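Putative protein (PDB 2O3G) is of unknown function but comprises the C-terminal transporter-associated (CorC/HlyC-type) domain of a membrane protein whose family may bind flavin adenine dinucleotide. Local coordinates at residues A[21-27]-A[45-51]; A[70-74]-A[86-91]. All coordinates share one frame; numbering follows the deposited sequence.

Contact 1: residues A[21-27]-A[45-51]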
loop_
_atom_site.group_PDB
_atom_site.type_symbol
_atom_site.label_atom_id
_atom_site.label_comp_id
_atom_site.label_asym_id
_atom_site.label_seq_id
_atom_site.Cartn_x
_atom_site.Cartn_y
_atom_site.Cartn_z
ATOM N N VAL A 21 2.235 8.002 -0.850
ATOM C CA VAL A 21 3.401 7.562 -0.108
ATOM C C VAL A 21 4.180 6.740 -1.063
ATOM O O VAL A 21 3.665 6.229 -2.127
ATOM C CB VAL A 21 3.058 6.656 1.092
ATOM C CG1 VAL A 21 2.447 7.452 2.180
ATOM C CG2 VAL A 21 2.170 5.580 0.656
ATOM N N GLU A 22 5.441 6.628 -0.677
ATOM C CA GLU A 22 6.273 5.619 -1.288
ATOM C C GLU A 22 5.945 4.176 -0.930
ATOM O O GLU A 22 5.749 3.800 0.251
ATOM C CB GLU A 22 7.714 5.903 -1.032
ATOM C CG GLU A 22 8.040 6.135 0.411
ATOM C CD GLU A 22 9.590 6.272 0.575
ATOM O OE1 GLU A 22 10.157 5.830 1.670
ATOM O OE2 GLU A 22 10.196 6.802 -0.436
ATOM N N GLY A 23 5.868 3.400 -2.000
ATOM C CA GLY A 23 5.870 1.947 -1.966
ATOM C C GLY A 23 6.590 1.255 -0.815
ATOM O O GLY A 23 6.211 0.157 -0.429
ATOM N N ALA A 24 7.594 1.887 -0.270
ATOM C CA ALA A 24 8.475 1.220 0.600
ATOM C C ALA A 24 8.303 1.860 1.903
ATOM O O ALA A 24 9.145 1.743 2.764
ATOM C CB ALA A 24 9.925 1.461 0.140
ATOM N N LEU A 25 7.252 2.625 2.094
ATOM C CA LEU A 25 6.946 3.030 3.487
ATOM C C LEU A 25 6.606 1.718 4.225
ATOM O O LEU A 25 5.967 0.760 3.663
ATOM C CB LEU A 25 5.716 3.918 3.496
ATOM C CG LEU A 25 5.814 5.068 4.464
ATOM C CD1 LEU A 25 4.438 5.205 5.009
ATOM C CD2 LEU A 25 6.885 5.073 5.575
ATOM N N GLU A 26 7.059 1.674 5.452
ATOM C CA GLU A 26 6.772 0.547 6.330
ATOM C C GLU A 26 5.391 0.680 6.932
ATOM O O GLU A 26 5.074 1.685 7.571
ATOM C CB GLU A 26 7.821 0.504 7.462
ATOM C CG GLU A 26 9.169 0.004 6.920
ATOM C CD GLU A 26 10.276 -0.090 7.914
ATOM O OE1 GLU A 26 10.226 0.524 9.005
ATOM O OE2 GLU A 26 11.269 -0.796 7.586
ATOM N N TYR A 27 4.608 -0.354 6.735
ATOM C CA TYR A 27 3.350 -0.510 7.432
ATOM C C TYR A 27 3.405 -0.097 8.848
ATOM O O TYR A 27 2.518 0.592 9.345
ATOM C CB TYR A 27 2.896 -1.899 7.405
ATOM C CG TYR A 27 1.481 -2.045 7.847
ATOM C CD1 TYR A 27 0.462 -2.099 6.937
ATOM C CD2 TYR A 27 1.179 -2.167 9.160
ATOM C CE1 TYR A 27 -0.865 -2.229 7.323
ATOM C CE2 TYR A 27 -0.144 -2.328 9.590
ATOM C CZ TYR A 27 -1.159 -2.354 8.643
ATOM O OH TYR A 27 -2.459 -2.528 9.069
ATOM N N PHE A 45 3.726 -8.787 4.841
ATOM C CA PHE A 45 4.285 -7.667 4.098
ATOM C C PHE A 45 4.860 -6.677 5.082
ATOM O O PHE A 45 4.586 -6.771 6.232
ATOM C CB PHE A 45 3.260 -7.054 3.129
ATOM C CG PHE A 45 1.939 -6.604 3.780
ATOM C CD1 PHE A 45 1.879 -5.410 4.531
ATOM C CD2 PHE A 45 0.774 -7.366 3.625
ATOM C CE1 PHE A 45 0.719 -4.999 5.118
ATOM C CE2 PHE A 45 -0.397 -6.955 4.230
ATOM C CZ PHE A 45 -0.426 -5.763 5.006
ATOM N N HIS A 46 5.724 -5.776 4.693
ATOM C CA HIS A 46 6.142 -4.842 5.719
ATOM C C HIS A 46 5.951 -3.439 5.276
ATOM O O HIS A 46 6.261 -2.524 6.049
ATOM C CB HIS A 46 7.597 -5.032 6.095
ATOM C CG HIS A 46 7.889 -6.417 6.521
ATOM N ND1 HIS A 46 8.041 -7.451 5.614
ATOM C CD2 HIS A 46 7.961 -6.971 7.756
ATOM C CE1 HIS A 46 8.231 -8.576 6.278
ATOM N NE2 HIS A 46 8.181 -8.314 7.577
ATOM N N THR A 47 5.470 -3.286 4.036
ATOM C CA THR A 47 5.433 -1.993 3.351
ATOM C C THR A 47 4.151 -1.789 2.547
ATOM O O THR A 47 3.428 -2.810 2.134
ATOM C CB THR A 47 6.645 -1.844 2.315
ATOM O OG1 THR A 47 6.472 -2.753 1.196
ATOM C CG2 THR A 47 7.967 -2.061 3.006
ATOM N N VAL A 48 3.896 -0.494 2.259
ATOM C CA VAL A 48 2.728 -0.146 1.457
ATOM C C VAL A 48 2.758 -0.957 0.190
ATOM O O VAL A 48 1.783 -1.640 -0.198
ATOM C CB VAL A 48 2.652 1.377 1.215
ATOM C CG1 VAL A 48 1.393 1.741 0.485
ATOM C CG2 VAL A 48 2.769 2.089 2.525
ATOM N N ALA A 49 3.902 -0.966 -0.453
ATOM C CA ALA A 49 3.962 -1.665 -1.736
ATOM C C ALA A 49 3.663 -3.079 -1.486
ATOM O O ALA A 49 2.912 -3.656 -2.262
ATOM C CB ALA A 49 5.382 -1.564 -2.381
ATOM N N GLY A 50 4.263 -3.642 -0.407
ATOM C CA GLY A 50 4.093 -5.062 -0.078
ATOM C C GLY A 50 2.621 -5.371 0.151
ATOM O O GLY A 50 2.097 -6.400 -0.353
ATOM N N LEU A 51 1.928 -4.471 0.873
ATOM C CA LEU A 51 0.487 -4.602 1.070
ATOM C C LEU A 51 -0.174 -4.786 -0.232
ATOM O O LEU A 51 -0.988 -5.706 -0.390
ATOM C CB LEU A 51 -0.104 -3.417 1.869
ATOM C CG LEU A 51 -1.494 -2.787 1.771
ATOM C CD1 LEU A 51 -2.542 -3.551 1.039
ATOM C CD2 LEU A 51 -1.928 -2.461 3.178
#

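Contact 2: residues A[70-74]-A[86-91]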
loop_
_atom_site.group_PDB
_atom_site.type_symbol
_atom_site.label_atom_id
_atom_site.label_comp_id
_atom_site.label_asym_id
_atom_site.label_seq_id
_atom_site.Cartn_x
_atom_site.Cartn_y
_atom_site.Cartn_z
ATOM N N GLY A 70 -10.838 -0.450 4.711
ATOM C CA GLY A 70 -11.488 0.834 4.566
ATOM C C GLY A 70 -10.700 1.863 3.757
ATOM O O GLY A 70 -11.111 3.001 3.684
ATOM N N TRP A 71 -9.550 1.479 3.214
ATOM C CA TRP A 71 -8.757 2.363 2.406
ATOM C C TRP A 71 -8.407 1.682 1.084
ATOM O O TRP A 71 -8.505 0.456 0.972
ATOM C CB TRP A 71 -7.504 2.684 3.105
ATOM C CG TRP A 71 -7.640 3.255 4.415
ATOM C CD1 TRP A 71 -7.863 2.606 5.532
ATOM C CD2 TRP A 71 -7.421 4.631 4.782
ATOM N NE1 TRP A 71 -7.859 3.486 6.629
ATOM C CE2 TRP A 71 -7.602 4.731 6.170
ATOM C CE3 TRP A 71 -7.199 5.798 4.052
ATOM C CZ2 TRP A 71 -7.503 5.917 6.854
ATOM C CZ3 TRP A 71 -7.067 7.004 4.747
ATOM C CH2 TRP A 71 -7.224 7.054 6.134
ATOM N N ARG A 72 -8.034 2.486 0.089
ATOM C CA ARG A 72 -7.607 2.043 -1.256
ATOM C C ARG A 72 -6.164 2.445 -1.479
ATOM O O ARG A 72 -5.709 3.514 -1.041
ATOM C CB ARG A 72 -8.427 2.760 -2.267
ATOM C CG ARG A 72 -8.111 2.401 -3.640
ATOM C CD ARG A 72 -9.311 2.680 -4.487
ATOM N NE ARG A 72 -10.135 1.499 -4.523
ATOM C CZ ARG A 72 -11.266 1.354 -5.219
ATOM N NH1 ARG A 72 -11.731 2.318 -6.005
ATOM N NH2 ARG A 72 -11.924 0.212 -5.124
ATOM N N PHE A 73 -5.407 1.575 -2.118
ATOM C CA PHE A 73 -3.980 1.839 -2.278
ATOM C C PHE A 73 -3.723 1.676 -3.704
ATOM O O PHE A 73 -4.075 0.646 -4.260
ATOM C CB PHE A 73 -3.225 0.825 -1.505
ATOM C CG PHE A 73 -3.319 1.042 -0.030
ATOM C CD1 PHE A 73 -2.399 1.795 0.610
ATOM C CD2 PHE A 73 -4.359 0.491 0.701
ATOM C CE1 PHE A 73 -2.479 1.954 2.009
ATOM C CE2 PHE A 73 -4.404 0.652 2.067
ATOM C CZ PHE A 73 -3.465 1.397 2.715
ATOM N N GLU A 74 -3.208 2.714 -4.345
ATOM C CA GLU A 74 -3.157 2.661 -5.812
ATOM C C GLU A 74 -1.803 3.007 -6.306
ATOM O O GLU A 74 -1.198 3.986 -5.873
ATOM C CB GLU A 74 -4.148 3.632 -6.415
ATOM C CG GLU A 74 -4.218 3.576 -7.945
ATOM C CD GLU A 74 -5.135 4.646 -8.547
ATOM O OE1 GLU A 74 -5.628 5.548 -7.804
ATOM O OE2 GLU A 74 -5.378 4.582 -9.770
ATOM N N VAL A 86 2.425 5.385 -4.028
ATOM C CA VAL A 86 1.035 4.965 -3.965
ATOM C C VAL A 86 0.116 6.057 -3.413
ATOM O O VAL A 86 0.525 6.912 -2.577
ATOM C CB VAL A 86 0.874 3.513 -3.373
ATOM C CG1 VAL A 86 2.126 3.076 -2.739
ATOM C CG2 VAL A 86 -0.266 3.424 -2.392
ATOM N N LYS A 87 -1.083 6.092 -3.972
ATOM C CA LYS A 87 -2.113 7.100 -3.605
ATOM C C LYS A 87 -3.129 6.435 -2.663
ATOM O O LYS A 87 -3.780 5.451 -3.048
ATOM C CB LYS A 87 -2.869 7.598 -4.874
ATOM C CG LYS A 87 -3.842 8.817 -4.639
ATOM C CD LYS A 87 -4.872 9.149 -5.758
ATOM C CE LYS A 87 -5.325 10.668 -5.647
ATOM N NZ LYS A 87 -4.301 11.731 -4.984
ATOM N N ILE A 88 -3.225 6.952 -1.433
ATOM C CA ILE A 88 -4.201 6.460 -0.484
ATOM C C ILE A 88 -5.505 7.280 -0.581
ATOM O O ILE A 88 -5.499 8.558 -0.308
ATOM C CB ILE A 88 -3.812 6.698 0.946
ATOM C CG1 ILE A 88 -2.350 6.465 1.333
ATOM C CG2 ILE A 88 -4.566 5.775 1.697
ATOM C CD1 ILE A 88 -1.811 5.113 1.148
ATOM N N THR A 89 -6.605 6.599 -0.941
ATOM C CA THR A 89 -7.941 7.136 -0.680
ATOM C C THR A 89 -8.884 6.368 0.350
ATOM O O THR A 89 -8.489 5.312 0.878
ATOM C CB THR A 89 -8.657 7.486 -1.964
ATOM O OG1 THR A 89 -8.977 6.327 -2.753
ATOM C CG2 THR A 89 -7.840 8.511 -2.771
ATOM N N LYS A 90 -10.109 6.900 0.643
ATOM C CA LYS A 90 -11.101 6.270 1.559
ATOM C C LYS A 90 -12.190 5.377 0.885
ATOM O O LYS A 90 -12.702 5.702 -0.193
ATOM C CB LYS A 90 -11.742 7.316 2.414
ATOM C CG LYS A 90 -11.231 7.349 3.791
ATOM C CD LYS A 90 -12.091 6.480 4.491
ATOM C CE LYS A 90 -11.552 5.942 5.787
ATOM N NZ LYS A 90 -12.476 4.722 5.823
ATOM N N LEU A 91 -12.527 4.211 1.421
ATOM C CA LEU A 91 -13.561 3.497 0.749
ATOM C C LEU A 91 -14.889 4.000 1.334
ATOM O O LEU A 91 -14.830 4.558 2.477
ATOM C CB LEU A 91 -13.364 2.017 0.882
ATOM C CG LEU A 91 -12.723 1.423 -0.357
ATOM C CD1 LEU A 91 -12.701 2.418 -1.448
ATOM C CD2 LEU A 91 -11.366 1.058 -0.017
#

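Contact 1: residues A[21-27]-A[45-51]
The rings of Tyr-27 and Phe-45 form an offset edge-to-face pair: the Phe-45 edge is turned toward the Tyr-27 face, with centroids 5.6 Å apart and planes at 61°. The touching atoms are Phe-45 CE1 and Tyr-27 CD1, 3.4 Å apart, and CD1 lies in the plane of the phenylalanine ring. One face of that ring carries Leu-51 CA, 3.6 Å above the plane and over its centre. Leu-51 CD2 comes to the edge of the tyrosine ring, 4.3 Å from Tyr-27 CE1. With CG of Tyr-27 anti to the backbone N (chi1 -168°), the ring swings across to Phe-45, and its hydroxyl is hydrogen-bonded to the carbonyl of Pro-37. Phe-68 of strand 65-68 packs on both Tyr-27 and Leu-51. Beside the rings, Tyr-27 N donates to His-46 O at 2.8 Å; Glu-26 and Thr-47 make a single backbone bridge here.

The contact is the capped start of helix 48-56 set against the type I turn Glu-22 to Leu-25, which leaves strand 20-22 and leads to helix 27-30. Thr-47 is the N-cap: Gly-50 N gives its hydrogen to Thr-47 OG1 at 2.9 Å. The two preceding amides turn to carbonyls of the turn segment, Val-48 N to Leu-25 O and Ala-49 N to Gly-23 O, although both oxygens are less surely placed. On this model the first three helix amides all find acceptors, two across the contact and one in the cap itself.

Under this polar seam Val-48 splits its branches. CG2 meets Leu-25 CB at 3.6 Å, while CG1 touches CG2 of Val-21 where the two side chains cross at roughly a right angle. Leu-30 touches both Leu-25 and Val-48 from helix 27-30.

Contact 2: residues A[70-74]-A[86-91]
Trp-71 holds CG anti to its carbonyl carbon (chi1 -56°), and Lys-90 is bent at chi2 (-91°), which curls its chain over one face of the indole. The strands form an antiparallel beta hairpin, 71-79 with 82-90, in the middle of the domain's four-stranded sheet. Lys-90 CE lies over the six-membered ring of Trp-71, 4.2 Å from its centroid, a CH-pi contact; NZ stands 4.9 Å from the five-membered centroid of Trp-71 in a cation-pi arrangement.

On the sheet face that bears Trp-71, Phe-73 and Lys-90, Ile-88 divides between two aromatic rings. Its CG2 packs on Trp-71 CE3 at 3.5 Å, and CD1 meets Phe-73 CE1 alongside. Helix 48-56 covers Phe-73 through Val-48, Leu-51 and Ile-52.

The other face carries Arg-72, Glu-74, Lys-87 and Thr-89. Arg-72 and Thr-89 run side by side, and Leu-91 CD1 sits over one face of the guanidinium, off toward its rim, while Arg-72 NE makes a salt bridge to Asp-67. Arg-72 with Thr-89 and Glu-74 with Lys-87 are the hydrogen-bonded pairs, each exchanging two backbone bonds.

At the open end Gly-70 O takes two donors from opposite faces of its carbonyl plane, Leu-91 N at 2.9 Å in a nearly straight bond (172°) and Lys-90 NZ at 3.1 Å.

Contact 1 closes before contact 2 opens along the chain, and their centres lie about 13 Å apart within the one transporter-associated domain. They share the antiparallel sheet, in which strand 20-22 borders strand 82-90, itself paired with 71-79. Val-21 O probably hydrogen-bonds to Val-86 N, joining the start of contact 1 to the hairpin. Val-48, at the first turn of helix 48-56, reaches over the sheet: its CG1 packs on Val-86 CG1 at 3.6 Å and on Phe-73 CD1 at 3.8 Å. Residues 45-51 therefore place the helix on the sheet face bearing Phe-73 and Ile-88.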